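Local coordinates for protein phiAB6 tailspike (Unidentified phage, PDB 5JS4) that fragments the exopolysaccharide of Acinetobacter baumannii as a trimeric beta-helical phage tailspike, probably to help the phage reach its host cell, at residues A[365-370]-A[374-379]; A[340-345]-A[352-357]; A[398-403]-A[418-423]. All coordinates share one frame; numbering follows the deposited sequence.

Interaction 1 (A[365-370]-A[374-379]); sequences DHITLI and NQIVVK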
ATOM      1  N   ASP A 365      20.993   4.034   2.607  1.00 12.23           N
ATOM      2  CA  ASP A 365      20.436   4.205   1.270  1.00 13.36           C
ATOM      3  C   ASP A 365      21.482   4.361   0.183  1.00 12.33           C
ATOM      4  O   ASP A 365      22.569   4.895   0.411  1.00 12.28           O
ATOM      5  CB  ASP A 365      19.479   5.393   1.229  1.00 16.69           C
ATOM      6  CG  ASP A 365      20.155   6.693   1.572  1.00 17.09           C
ATOM      7  OD1 ASP A 365      20.276   6.983   2.769  1.00 21.98           O
ATOM      8  OD2 ASP A 365      20.549   7.433   0.646  1.00 23.24           O
ATOM      9  N   HIS A 366      21.120   3.896  -1.008  1.00 11.55           N
ATOM     10  CA  HIS A 366      21.964   4.001  -2.194  1.00 12.13           C
ATOM     11  C   HIS A 366      23.306   3.335  -1.949  1.00 11.24           C
ATOM     12  O   HIS A 366      24.356   3.983  -1.954  1.00 10.92           O
ATOM     13  CB  HIS A 366      22.115   5.463  -2.621  1.00 13.67           C
ATOM     14  CG  HIS A 366      20.817   6.107  -2.995  1.00 16.18           C
ATOM     15  ND1 HIS A 366      20.388   6.213  -4.299  1.00 19.48           N
ATOM     16  CD2 HIS A 366      19.840   6.651  -2.233  1.00 18.23           C
ATOM     17  CE1 HIS A 366      19.211   6.811  -4.326  1.00 20.07           C
ATOM     18  NE2 HIS A 366      18.855   7.086  -3.085  1.00 17.69           N
ATOM     19  N   ILE A 367      23.249   2.025  -1.722  1.00 11.05           N
ATOM     20  CA  ILE A 367      24.450   1.225  -1.536  1.00 11.14           C
ATOM     21  C   ILE A 367      24.468   0.021  -2.469  1.00 11.09           C
ATOM     22  O   ILE A 367      23.421  -0.480  -2.894  1.00 10.66           O
ATOM     23  CB  ILE A 367      24.633   0.763  -0.069  1.00 11.65           C
ATOM     24  CG1 ILE A 367      23.526  -0.212   0.365  1.00 12.15           C
ATOM     25  CG2 ILE A 367      24.690   1.976   0.853  1.00 11.96           C
ATOM     26  CD1 ILE A 367      23.776  -0.860   1.713  1.00 12.33           C
ATOM     27  N   THR A 368      25.680  -0.416  -2.784  1.00 11.28           N
ATOM     28  CA  THR A 368      25.917  -1.630  -3.543  1.00 11.14           C
ATOM     29  C   THR A 368      26.964  -2.430  -2.786  1.00 11.38           C
ATOM     30  O   THR A 368      28.079  -1.952  -2.586  1.00 11.26           O
ATOM     31  CB  THR A 368      26.420  -1.306  -4.957  1.00 11.72           C
ATOM     32  OG1 THR A 368      25.464  -0.471  -5.613  1.00 12.66           O
ATOM     33  CG2 THR A 368      26.619  -2.575  -5.776  1.00 12.19           C
ATOM     34  N   LEU A 369      26.594  -3.635  -2.356  1.00 11.56           N
ATOM     35  CA  LEU A 369      27.494  -4.501  -1.593  1.00 12.03           C
ATOM     36  C   LEU A 369      27.674  -5.818  -2.322  1.00 12.79           C
ATOM     37  O   LEU A 369      26.701  -6.411  -2.793  1.00 12.63           O
ATOM     38  CB  LEU A 369      26.960  -4.748  -0.185  1.00 12.43           C
ATOM     39  CG  LEU A 369      26.706  -3.495   0.660  1.00 12.69           C
ATOM     40  CD1 LEU A 369      26.180  -3.881   2.031  1.00 13.05           C
ATOM     41  CD2 LEU A 369      27.958  -2.645   0.807  1.00 12.80           C
ATOM     42  N   ILE A 370      28.927  -6.262  -2.407  1.00 13.23           N
ATOM     43  CA  ILE A 370      29.305  -7.404  -3.238  1.00 13.45           C
ATOM     44  C   ILE A 370      30.129  -8.402  -2.422  1.00 13.82           C
ATOM     45  O   ILE A 370      31.160  -8.046  -1.851  1.00 14.15           O
ATOM     46  CB  ILE A 370      30.107  -6.953  -4.478  1.00 14.50           C
ATOM     47  CG1 ILE A 370      29.403  -5.795  -5.205  1.00 14.82           C
ATOM     48  CG2 ILE A 370      30.306  -8.113  -5.445  1.00 14.84           C
ATOM     49  CD1 ILE A 370      29.849  -4.415  -4.773  1.00 16.08           C
ATOM     50  N   ASN A 374      27.931 -11.928   5.982  1.00 14.97           N
ATOM     51  CA  ASN A 374      26.795 -11.055   6.221  1.00 14.59           C
ATOM     52  C   ASN A 374      27.175  -9.682   5.700  1.00 14.30           C
ATOM     53  O   ASN A 374      28.243  -9.170   6.024  1.00 15.18           O
ATOM     54  CB  ASN A 374      26.457 -10.973   7.714  1.00 15.24           C
ATOM     55  CG  ASN A 374      26.051 -12.312   8.302  1.00 15.88           C
ATOM     56  OD1 ASN A 374      26.508 -12.691   9.385  1.00 18.86           O
ATOM     57  ND2 ASN A 374      25.186 -13.032   7.604  1.00 14.43           N
ATOM     58  N   GLN A 375      26.321  -9.083   4.881  1.00 13.92           N
ATOM     59  CA  GLN A 375      26.650  -7.782   4.313  1.00 14.03           C
ATOM     60  C   GLN A 375      26.342  -6.675   5.318  1.00 14.13           C
ATOM     61  O   GLN A 375      27.233  -5.913   5.693  1.00 16.20           O
ATOM     62  CB  GLN A 375      25.965  -7.591   2.960  1.00 14.11           C
ATOM     63  CG  GLN A 375      26.614  -8.459   1.890  1.00 14.39           C
ATOM     64  CD  GLN A 375      25.874  -8.482   0.572  1.00 14.08           C
ATOM     65  OE1 GLN A 375      24.647  -8.374   0.529  1.00 14.70           O
ATOM     66  NE2 GLN A 375      26.614  -8.648  -0.518  1.00 14.29           N
ATOM     67  N   ILE A 376      25.104  -6.624   5.791  1.00 14.09           N
ATOM     68  CA  ILE A 376      24.717  -5.697   6.847  1.00 14.21           C
ATOM     69  C   ILE A 376      24.478  -6.487   8.127  1.00 14.50           C
ATOM     70  O   ILE A 376      23.613  -7.356   8.169  1.00 15.27           O
ATOM     71  CB  ILE A 376      23.435  -4.923   6.477  1.00 14.18           C
ATOM     72  CG1 ILE A 376      23.637  -4.125   5.179  1.00 14.98           C
ATOM     73  CG2 ILE A 376      23.002  -4.016   7.625  1.00 14.17           C
ATOM     74  CD1 ILE A 376      24.563  -2.932   5.289  1.00 14.55           C
ATOM     75  N   VAL A 377      25.258  -6.187   9.160  1.00 14.92           N
ATOM     76  CA  VAL A 377      25.099  -6.815  10.464  1.00 15.07           C
ATOM     77  C   VAL A 377      24.462  -5.800  11.401  1.00 14.70           C
ATOM     78  O   VAL A 377      25.098  -4.824  11.791  1.00 14.92           O
ATOM     79  CB  VAL A 377      26.450  -7.291  11.035  1.00 15.39           C
ATOM     80  CG1 VAL A 377      26.272  -7.913  12.415  1.00 15.85           C
ATOM     81  CG2 VAL A 377      27.099  -8.289  10.087  1.00 15.67           C
ATOM     82  N   VAL A 378      23.200  -6.028  11.745  1.00 14.93           N
ATOM     83  CA  VAL A 378      22.480  -5.143  12.652  1.00 15.06           C
ATOM     84  C   VAL A 378      22.764  -5.574  14.081  1.00 15.52           C
ATOM     85  O   VAL A 378      22.583  -6.740  14.421  1.00 16.81           O
ATOM     86  CB  VAL A 378      20.959  -5.190  12.413  1.00 16.16           C
ATOM     87  CG1 VAL A 378      20.243  -4.233  13.359  1.00 17.07           C
ATOM     88  CG2 VAL A 378      20.631  -4.853  10.964  1.00 16.16           C
ATOM     89  N   LYS A 379      23.207  -4.634  14.909  1.00 15.35           N
ATOM     90  CA  LYS A 379      23.444  -4.904  16.322  1.00 15.65           C
ATOM     91  C   LYS A 379      22.228  -4.485  17.141  1.00 15.65           C
ATOM     92  O   LYS A 379      21.514  -3.542  16.782  1.00 15.75           O
ATOM     93  CB  LYS A 379      24.711  -4.194  16.809  1.00 17.12           C
ATOM     94  CG  LYS A 379      25.969  -4.518  16.007  1.00 18.47           C
ATOM     95  CD  LYS A 379      26.352  -5.993  16.023  1.00 20.40           C
ATOM     96  CE  LYS A 379      27.000  -6.398  17.336  1.00 21.87           C
ATOM     97  NZ  LYS A 379      27.379  -7.841  17.347  1.00 23.64           N
TER
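Leu369 and Gln375 are the point of closest backbone approach between 365-370 and 374-379, with their CA atoms 6.8 Å apart. The two segments run in roughly opposite directions and belong to different walls of a parallel beta-helix: the chain leaves strand 362-370, takes a short turn and comes back as strand 374-379. At that CA separation the strands do not pair through their backbones, and most of the contact is made by side chains pointing into the coil.

Leu369 and Gln375 lie antiparallel alongside each other, which sets the aliphatic part of Gln375 against the leucine, with Leu369 CD1 3.8 Å from Gln375 CB. The side chains of Leu369 and Ile376 cross at about a right angle, Leu369 CD1 being 3.8 Å from Ile376 CD1. One leucine branch thus touches both corner residues. Ile376 has CG1 beside its backbone N (chi1 -59°), which turns CD1 inward although its CB is not aimed at the other segment. Further along, Ile367 CD1 lies 4.2 Å from Ile376 CD1. Ile370 instead points its CB away, and its side chain belongs to a pocket that holds a malonic acid. The Gln375 chain is extended beyond CG (chi2 172°), and this carries its amide to the turn itself, where Gln375 NE2 donates a hydrogen bond to Asn371 O.

Interaction 2 (A[340-345]-A[352-357]); sequences LTARCS and VSFIEI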
ATOM      1  N   LEU A 340      27.455   4.384  -1.577  1.00 11.55           N
ATOM      2  CA  LEU A 340      28.606   3.523  -1.332  1.00 11.76           C
ATOM      3  C   LEU A 340      28.596   2.259  -2.178  1.00 11.64           C
ATOM      4  O   LEU A 340      27.561   1.627  -2.353  1.00 11.78           O
ATOM      5  CB  LEU A 340      28.645   3.129   0.146  1.00 12.83           C
ATOM      6  CG  LEU A 340      29.733   2.144   0.585  1.00 13.63           C
ATOM      7  CD1 LEU A 340      31.117   2.755   0.430  1.00 13.75           C
ATOM      8  CD2 LEU A 340      29.485   1.712   2.021  1.00 14.66           C
ATOM      9  N   THR A 341      29.772   1.910  -2.686  1.00 11.70           N
ATOM     10  CA  THR A 341      30.022   0.623  -3.310  1.00 11.74           C
ATOM     11  C   THR A 341      31.096  -0.057  -2.474  1.00 12.03           C
ATOM     12  O   THR A 341      32.143   0.533  -2.216  1.00 12.00           O
ATOM     13  CB  THR A 341      30.509   0.805  -4.758  1.00 12.06           C
ATOM     14  OG1 THR A 341      29.582   1.639  -5.464  1.00 12.26           O
ATOM     15  CG2 THR A 341      30.634  -0.533  -5.479  1.00 12.82           C
ATOM     16  N   ALA A 342      30.835  -1.282  -2.030  1.00 12.20           N
ATOM     17  CA  ALA A 342      31.806  -2.008  -1.219  1.00 12.49           C
ATOM     18  C   ALA A 342      31.780  -3.491  -1.542  1.00 13.25           C
ATOM     19  O   ALA A 342      30.715  -4.106  -1.578  1.00 13.21           O
ATOM     20  CB  ALA A 342      31.539  -1.782   0.259  1.00 13.43           C
ATOM     21  N   ARG A 343      32.964  -4.054  -1.779  1.00 13.64           N
ATOM     22  CA  ARG A 343      33.107  -5.467  -2.087  1.00 13.96           C
ATOM     23  C   ARG A 343      34.111  -6.132  -1.159  1.00 14.22           C
ATOM     24  O   ARG A 343      34.929  -5.462  -0.518  1.00 13.86           O
ATOM     25  CB  ARG A 343      33.550  -5.660  -3.544  1.00 14.56           C
ATOM     26  CG  ARG A 343      34.935  -5.109  -3.869  1.00 15.66           C
ATOM     27  CD  ARG A 343      35.405  -5.506  -5.260  1.00 16.77           C
ATOM     28  NE  ARG A 343      35.773  -6.921  -5.340  1.00 17.55           N
ATOM     29  CZ  ARG A 343      35.004  -7.902  -5.820  1.00 18.53           C
ATOM     30  NH1 ARG A 343      33.782  -7.660  -6.289  1.00 18.98           N
ATOM     31  NH2 ARG A 343      35.470  -9.148  -5.832  1.00 19.89           N
ATOM     32  N   CYS A 344      34.034  -7.457  -1.096  1.00 15.20           N
ATOM     33  CA  CYS A 344      35.056  -8.270  -0.462  1.00 15.84           C
ATOM     34  C   CYS A 344      35.712  -9.118  -1.541  1.00 16.38           C
ATOM     35  O   CYS A 344      35.028  -9.859  -2.253  1.00 16.05           O
ATOM     36  CB  CYS A 344      34.449  -9.168   0.608  1.00 16.08           C
ATOM     37  SG  CYS A 344      35.678 -10.087   1.554  1.00 18.82           S
ATOM     38  N   SER A 345      37.029  -8.987  -1.671  1.00 17.09           N
ATOM     39  CA  SER A 345      37.798  -9.748  -2.648  1.00 18.06           C
ATOM     40  C   SER A 345      38.487 -10.923  -1.967  1.00 18.79           C
ATOM     41  O   SER A 345      39.025 -10.779  -0.869  1.00 18.20           O
ATOM     42  CB  SER A 345      38.851  -8.854  -3.307  1.00 18.57           C
ATOM     43  OG  SER A 345      38.247  -7.788  -4.020  1.00 18.92           O
ATOM     44  N   VAL A 352      33.953 -13.237   6.178  1.00 17.49           N
ATOM     45  CA  VAL A 352      34.205 -11.818   6.383  1.00 16.62           C
ATOM     46  C   VAL A 352      32.903 -11.073   6.119  1.00 15.50           C
ATOM     47  O   VAL A 352      32.353 -11.154   5.025  1.00 15.46           O
ATOM     48  CB  VAL A 352      35.315 -11.295   5.450  1.00 17.24           C
ATOM     49  CG1 VAL A 352      35.587  -9.821   5.715  1.00 17.60           C
ATOM     50  CG2 VAL A 352      36.593 -12.103   5.635  1.00 17.30           C
ATOM     51  N   SER A 353      32.403 -10.371   7.131  1.00 14.84           N
ATOM     52  CA  SER A 353      31.182  -9.572   6.996  1.00 14.69           C
ATOM     53  C   SER A 353      31.564  -8.108   6.795  1.00 14.27           C
ATOM     54  O   SER A 353      32.696  -7.723   7.084  1.00 14.88           O
ATOM     55  CB  SER A 353      30.294  -9.757   8.227  1.00 15.54           C
ATOM     56  OG  SER A 353      29.785 -11.082   8.272  1.00 15.88           O
ATOM     57  N   PHE A 354      30.642  -7.289   6.284  1.00 13.25           N
ATOM     58  CA  PHE A 354      31.014  -5.920   5.904  1.00 13.42           C
ATOM     59  C   PHE A 354      30.937  -4.901   7.039  1.00 13.18           C
ATOM     60  O   PHE A 354      31.953  -4.309   7.395  1.00 13.49           O
ATOM     61  CB  PHE A 354      30.227  -5.406   4.689  1.00 13.62           C
ATOM     62  CG  PHE A 354      30.553  -3.981   4.329  1.00 13.41           C
ATOM     63  CD1 PHE A 354      31.875  -3.584   4.145  1.00 13.86           C
ATOM     64  CD2 PHE A 354      29.551  -3.029   4.186  1.00 13.49           C
ATOM     65  CE1 PHE A 354      32.191  -2.276   3.829  1.00 14.45           C
ATOM     66  CE2 PHE A 354      29.862  -1.717   3.866  1.00 13.87           C
ATOM     67  CZ  PHE A 354      31.186  -1.340   3.690  1.00 13.60           C
ATOM     68  N   ILE A 355      29.748  -4.679   7.594  1.00 13.40           N
ATOM     69  CA  ILE A 355      29.564  -3.566   8.524  1.00 13.11           C
ATOM     70  C   ILE A 355      28.563  -3.857   9.645  1.00 13.00           C
ATOM     71  O   ILE A 355      27.527  -4.489   9.425  1.00 13.57           O
ATOM     72  CB  ILE A 355      29.171  -2.289   7.740  1.00 12.84           C
ATOM     73  CG1 ILE A 355      29.299  -1.038   8.614  1.00 13.16           C
ATOM     74  CG2 ILE A 355      27.778  -2.429   7.135  1.00 13.00           C
ATOM     75  CD1 ILE A 355      29.541   0.223   7.813  1.00 13.11           C
ATOM     76  N   GLU A 356      28.903  -3.401  10.850  1.00 13.01           N
ATOM     77  CA  GLU A 356      28.028  -3.494  12.010  1.00 13.91           C
ATOM     78  C   GLU A 356      27.452  -2.123  12.317  1.00 13.71           C
ATOM     79  O   GLU A 356      28.193  -1.148  12.458  1.00 14.18           O
ATOM     80  CB  GLU A 356      28.780  -4.035  13.225  1.00 14.78           C
ATOM     81  CG  GLU A 356      29.183  -5.489  13.061  1.00 16.15           C
ATOM     82  CD  GLU A 356      29.929  -6.059  14.246  1.00 17.28           C
ATOM     83  OE1 GLU A 356      29.919  -5.441  15.330  1.00 18.19           O
ATOM     84  OE2 GLU A 356      30.521  -7.146  14.083  1.00 18.97           O
ATOM     85  N   ILE A 357      26.127  -2.060  12.413  1.00 13.41           N
ATOM     86  CA  ILE A 357      25.410  -0.812  12.660  1.00 13.49           C
ATOM     87  C   ILE A 357      24.310  -1.074  13.690  1.00 13.30           C
ATOM     88  O   ILE A 357      23.656  -2.114  13.652  1.00 14.65           O
ATOM     89  CB  ILE A 357      24.833  -0.230  11.346  1.00 13.39           C
ATOM     90  CG1 ILE A 357      24.174   1.127  11.606  1.00 13.64           C
ATOM     91  CG2 ILE A 357      23.861  -1.204  10.685  1.00 13.36           C
ATOM     92  CD1 ILE A 357      23.788   1.882  10.351  1.00 13.40           C
TER
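Ala342 and Phe354 form the centre of an apolar contact between different walls of the coil: strand 340-345 runs beside 362-370, strand 353-358 beside 374-379, and a turn of the chain lies between the two segments. The nearest CA pair, Cys344 and Val352, is 7.8 Å apart, and no hydrogen bond joins the segments, so the contact is made by side chains.

Phe354 is approached in two distinct ways. Ala342 CB sits over one face of the ring, 3.9 Å from the Phe354 ring centroid and 29° off the ring normal, which is a CH-pi contact. It leans toward the far end of the ring, where Ala342 CB is 3.5 Å from Phe354 CZ. Leu340 and Phe354 reach toward each other from opposite directions, and the leucine meets the ring at its edge, near the ring plane, with Leu340 CD2 3.9 Å from Phe354 CZ. The phenylalanine reaches across because its CG is anti to the backbone N (chi1 177°). Closer to the turn, Cys344 SG rests 4.1 Å from Val352 CB.

Beyond the pair, Phe354 also meets the rings of Phe330 and Phe372, which places it in an aromatic cluster. Arg343 points its CB away from this core. Its NE donates a nearly straight bond (168°) to Ser345 OG, 2.9 Å from Arg343 NE and close to the guanidinium plane, while NH1 hydrogen-bonds a malonic acid, probably from the crystallisation liquor. An apolar core inside the coil, with polar side chains such as Arg343 outside, is the arrangement of a pectate lyase-like right-handed parallel beta-helix.

Interaction 3 (A[398-403]-A[418-423]); sequences AGIYCE and IYFQLG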
ATOM      1  N   ALA A 398      23.915 -13.974   4.426  1.00 15.67           N
ATOM      2  CA  ALA A 398      22.755 -13.085   4.424  1.00 14.75           C
ATOM      3  C   ALA A 398      23.107 -11.694   3.917  1.00 14.16           C
ATOM      4  O   ALA A 398      24.216 -11.206   4.127  1.00 14.73           O
ATOM      5  CB  ALA A 398      22.156 -12.992   5.819  1.00 15.60           C
ATOM      6  N   GLY A 399      22.154 -11.057   3.244  1.00 14.62           N
ATOM      7  CA  GLY A 399      22.290  -9.650   2.891  1.00 13.90           C
ATOM      8  C   GLY A 399      22.204  -8.790   4.141  1.00 13.48           C
ATOM      9  O   GLY A 399      23.014  -7.886   4.342  1.00 13.56           O
ATOM     10  N   ILE A 400      21.211  -9.084   4.977  1.00 13.04           N
ATOM     11  CA  ILE A 400      20.988  -8.366   6.229  1.00 13.09           C
ATOM     12  C   ILE A 400      20.762  -9.385   7.343  1.00 13.40           C
ATOM     13  O   ILE A 400      19.901 -10.256   7.224  1.00 12.97           O
ATOM     14  CB  ILE A 400      19.765  -7.429   6.132  1.00 13.59           C
ATOM     15  CG1 ILE A 400      19.928  -6.453   4.960  1.00 13.80           C
ATOM     16  CG2 ILE A 400      19.572  -6.664   7.436  1.00 13.97           C
ATOM     17  CD1 ILE A 400      18.664  -5.707   4.588  1.00 13.77           C
ATOM     18  N   TYR A 401      21.537  -9.267   8.419  1.00 13.63           N
ATOM     19  CA  TYR A 401      21.461 -10.191   9.548  1.00 13.96           C
ATOM     20  C   TYR A 401      21.246  -9.435  10.857  1.00 14.05           C
ATOM     21  O   TYR A 401      21.999  -8.516  11.174  1.00 15.87           O
ATOM     22  CB  TYR A 401      22.740 -11.028   9.639  1.00 14.63           C
ATOM     23  CG  TYR A 401      22.818 -11.892  10.882  1.00 15.79           C
ATOM     24  CD1 TYR A 401      21.773 -12.744  11.227  1.00 16.90           C
ATOM     25  CD2 TYR A 401      23.940 -11.863  11.710  1.00 17.17           C
ATOM     26  CE1 TYR A 401      21.838 -13.537  12.361  1.00 17.53           C
ATOM     27  CE2 TYR A 401      24.013 -12.656  12.845  1.00 17.82           C
ATOM     28  CZ  TYR A 401      22.960 -13.491  13.165  1.00 17.65           C
ATOM     29  OH  TYR A 401      23.022 -14.280  14.290  1.00 19.34           O
ATOM     30  N   CYS A 402      20.217  -9.834  11.604  1.00 14.59           N
ATOM     31  CA  CYS A 402      19.932  -9.269  12.924  1.00 15.11           C
ATOM     32  C   CYS A 402      19.764 -10.390  13.947  1.00 15.32           C
ATOM     33  O   CYS A 402      18.755 -11.097  13.955  1.00 14.67           O
ATOM     34  CB  CYS A 402      18.673  -8.398  12.877  1.00 15.51           C
ATOM     35  SG  CYS A 402      18.198  -7.680  14.467  1.00 17.88           S
ATOM     36  N   GLU A 403      20.765 -10.539  14.812  1.00 15.79           N
ATOM     37  CA  GLU A 403      20.772 -11.577  15.840  1.00 15.95           C
ATOM     38  C   GLU A 403      19.808 -11.255  16.982  1.00 15.59           C
ATOM     39  O   GLU A 403      19.093 -12.141  17.464  1.00 15.98           O
ATOM     40  CB  GLU A 403      22.194 -11.741  16.392  1.00 16.56           C
ATOM     41  CG  GLU A 403      22.352 -12.854  17.423  1.00 18.26           C
ATOM     42  CD  GLU A 403      23.745 -12.918  18.032  1.00 21.43           C
ATOM     43  OE1 GLU A 403      24.589 -12.051  17.724  1.00 23.61           O
ATOM     44  OE2 GLU A 403      23.996 -13.843  18.832  1.00 25.91           O
ATOM     45  N   ILE A 418      15.170  -3.102  -2.575  1.00 10.83           N
ATOM     46  CA  ILE A 418      16.369  -3.911  -2.383  1.00 10.95           C
ATOM     47  C   ILE A 418      16.399  -5.051  -3.388  1.00 11.27           C
ATOM     48  O   ILE A 418      15.427  -5.800  -3.522  1.00 11.85           O
ATOM     49  CB  ILE A 418      16.472  -4.513  -0.967  1.00 11.19           C
ATOM     50  CG1 ILE A 418      16.218  -3.447   0.104  1.00 12.03           C
ATOM     51  CG2 ILE A 418      17.852  -5.143  -0.777  1.00 11.21           C
ATOM     52  CD1 ILE A 418      16.076  -4.008   1.505  1.00 12.84           C
ATOM     53  N   TYR A 419      17.530  -5.167  -4.081  1.00 11.30           N
ATOM     54  CA  TYR A 419      17.783  -6.218  -5.057  1.00 11.63           C
ATOM     55  C   TYR A 419      18.789  -7.191  -4.445  1.00 11.40           C
ATOM     56  O   TYR A 419      19.973  -6.873  -4.344  1.00 12.11           O
ATOM     57  CB  TYR A 419      18.356  -5.587  -6.330  1.00 12.34           C
ATOM     58  CG  TYR A 419      18.250  -6.382  -7.623  1.00 13.47           C
ATOM     59  CD1 TYR A 419      18.154  -7.777  -7.640  1.00 13.71           C
ATOM     60  CD2 TYR A 419      18.285  -5.718  -8.841  1.00 14.71           C
ATOM     61  CE1 TYR A 419      18.074  -8.473  -8.842  1.00 14.25           C
ATOM     62  CE2 TYR A 419      18.207  -6.401 -10.038  1.00 15.28           C
ATOM     63  CZ  TYR A 419      18.103  -7.777 -10.036  1.00 14.93           C
ATOM     64  OH  TYR A 419      18.026  -8.434 -11.244  1.00 17.83           O
ATOM     65  N   PHE A 420      18.306  -8.354  -4.016  1.00 11.74           N
ATOM     66  CA  PHE A 420      19.166  -9.433  -3.532  1.00 11.95           C
ATOM     67  C   PHE A 420      19.427 -10.387  -4.699  1.00 12.72           C
ATOM     68  O   PHE A 420      18.482 -10.976  -5.230  1.00 13.43           O
ATOM     69  CB  PHE A 420      18.487 -10.225  -2.408  1.00 12.21           C
ATOM     70  CG  PHE A 420      18.122  -9.416  -1.187  1.00 12.14           C
ATOM     71  CD1 PHE A 420      19.014  -9.285  -0.132  1.00 12.32           C
ATOM     72  CD2 PHE A 420      16.859  -8.848  -1.061  1.00 11.42           C
ATOM     73  CE1 PHE A 420      18.672  -8.574   1.007  1.00 12.29           C
ATOM     74  CE2 PHE A 420      16.508  -8.137   0.077  1.00 11.36           C
ATOM     75  CZ  PHE A 420      17.416  -8.002   1.113  1.00 12.16           C
ATOM     76  N   GLN A 421      20.689 -10.559  -5.094  1.00 13.25           N
ATOM     77  CA  GLN A 421      21.014 -11.435  -6.226  1.00 14.16           C
ATOM     78  C   GLN A 421      22.162 -12.394  -5.935  1.00 14.76           C
ATOM     79  O   GLN A 421      23.210 -11.994  -5.419  1.00 14.46           O
ATOM     80  CB  GLN A 421      21.336 -10.623  -7.485  1.00 15.66           C
ATOM     81  CG  GLN A 421      21.484 -11.490  -8.735  1.00 16.52           C
ATOM     82  CD  GLN A 421      21.559 -10.694 -10.030  1.00 19.64           C
ATOM     83  OE1 GLN A 421      20.817  -9.730 -10.230  1.00 21.94           O
ATOM     84  NE2 GLN A 421      22.446 -11.108 -10.927  1.00 22.09           N
ATOM     85  N   LEU A 422      21.944 -13.662  -6.284  1.00 15.32           N
ATOM     86  CA  LEU A 422      22.991 -14.693  -6.302  1.00 16.08           C
ATOM     87  C   LEU A 422      23.704 -14.899  -4.959  1.00 15.79           C
ATOM     88  O   LEU A 422      24.908 -15.169  -4.911  1.00 17.01           O
ATOM     89  CB  LEU A 422      23.981 -14.426  -7.448  1.00 16.93           C
ATOM     90  CG  LEU A 422      23.465 -14.849  -8.828  1.00 17.83           C
ATOM     91  CD1 LEU A 422      24.292 -14.227  -9.941  1.00 19.21           C
ATOM     92  CD2 LEU A 422      23.445 -16.368  -8.961  1.00 17.68           C
ATOM     93  N   GLY A 423      22.943 -14.788  -3.873  1.00 15.86           N
ATOM     94  CA  GLY A 423      23.442 -15.103  -2.541  1.00 15.85           C
ATOM     95  C   GLY A 423      23.366 -16.593  -2.262  1.00 16.21           C
ATOM     96  O   GLY A 423      22.415 -17.261  -2.675  1.00 16.44           O
TER
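The Phe420 ring turns its edge, not a face, toward Gly399 and Ile400, and this edge-on approach defines the contact between 398-403 and 418-423 inside the parallel beta-helix. The two segments stand on different walls and in successive coils: strand 398-402 is followed by a further stretch of chain before strand 413-421 forms on the wall across the core. Gly399 and Phe420 are the nearest pair, with CA atoms 7.1 Å apart, and no hydrogen bond bridges the segments.

Two neighbouring ring atoms do the touching. Phe420 CE1 lies 4.2 Å from Gly399 CA, so with no CB at this position the ring edge faces the backbone directly. Phe420 CZ lies 4.3 Å from Ile400 CD1, and that methyl too is near the plane of the ring. Gly399 sits where the chain turns a corner (phi/psi -69°/-46°), and the following residue, Ile400, directs its CB toward 418-423. Extended beyond CG1 (chi2 167°), the isoleucine carries CD1 inward to the ring and to its fellow isoleucine.

Within 418-423 the ring is also backed by its own strand: Ile418 CG2 stands 3.3 Å above the Phe420 ring plane, displaced toward the rim. Ile418 therefore has two roles, one branch lying over the phenylalanine and the other facing 398-403. Leu392, Ile442, Met428 and Met447 pack round Phe420 from adjacent strands, extending this apolar filling along the core. Between Ile418 and Phe420 in sequence, Tyr419 faces out of the core and packs on Val383 of a second subunit. The remaining contact is methyl to methyl, Ile400 CD1 to Ile418 CD1 at 4.4 Å.

In the fold
Interactions 2, 1 and 3 follow in that order along the chain, all within the pectate lyase-like region. The centres of interactions 1 and 2 lie about 6 Å apart, those of interactions 1 and 3 about 8 Å, and those of interactions 2 and 3, which do not touch, about 12 Å. Strands 353-358, 374-379 and 398-402 are consecutive neighbours in one parallel sheet, while 340-345 pairs with 362-370 on another wall, and 413-421 follows 381-393 there. Probable backbone bonds join the coils: Thr368 N to Leu340 O, 2.8 Å, and Val378 N to Tyr401 O, 2.8 Å. The contacts line the same beta-helix core, with Arg343 and Ile370, from interactions 2 and 1, in one malonic acid pocket.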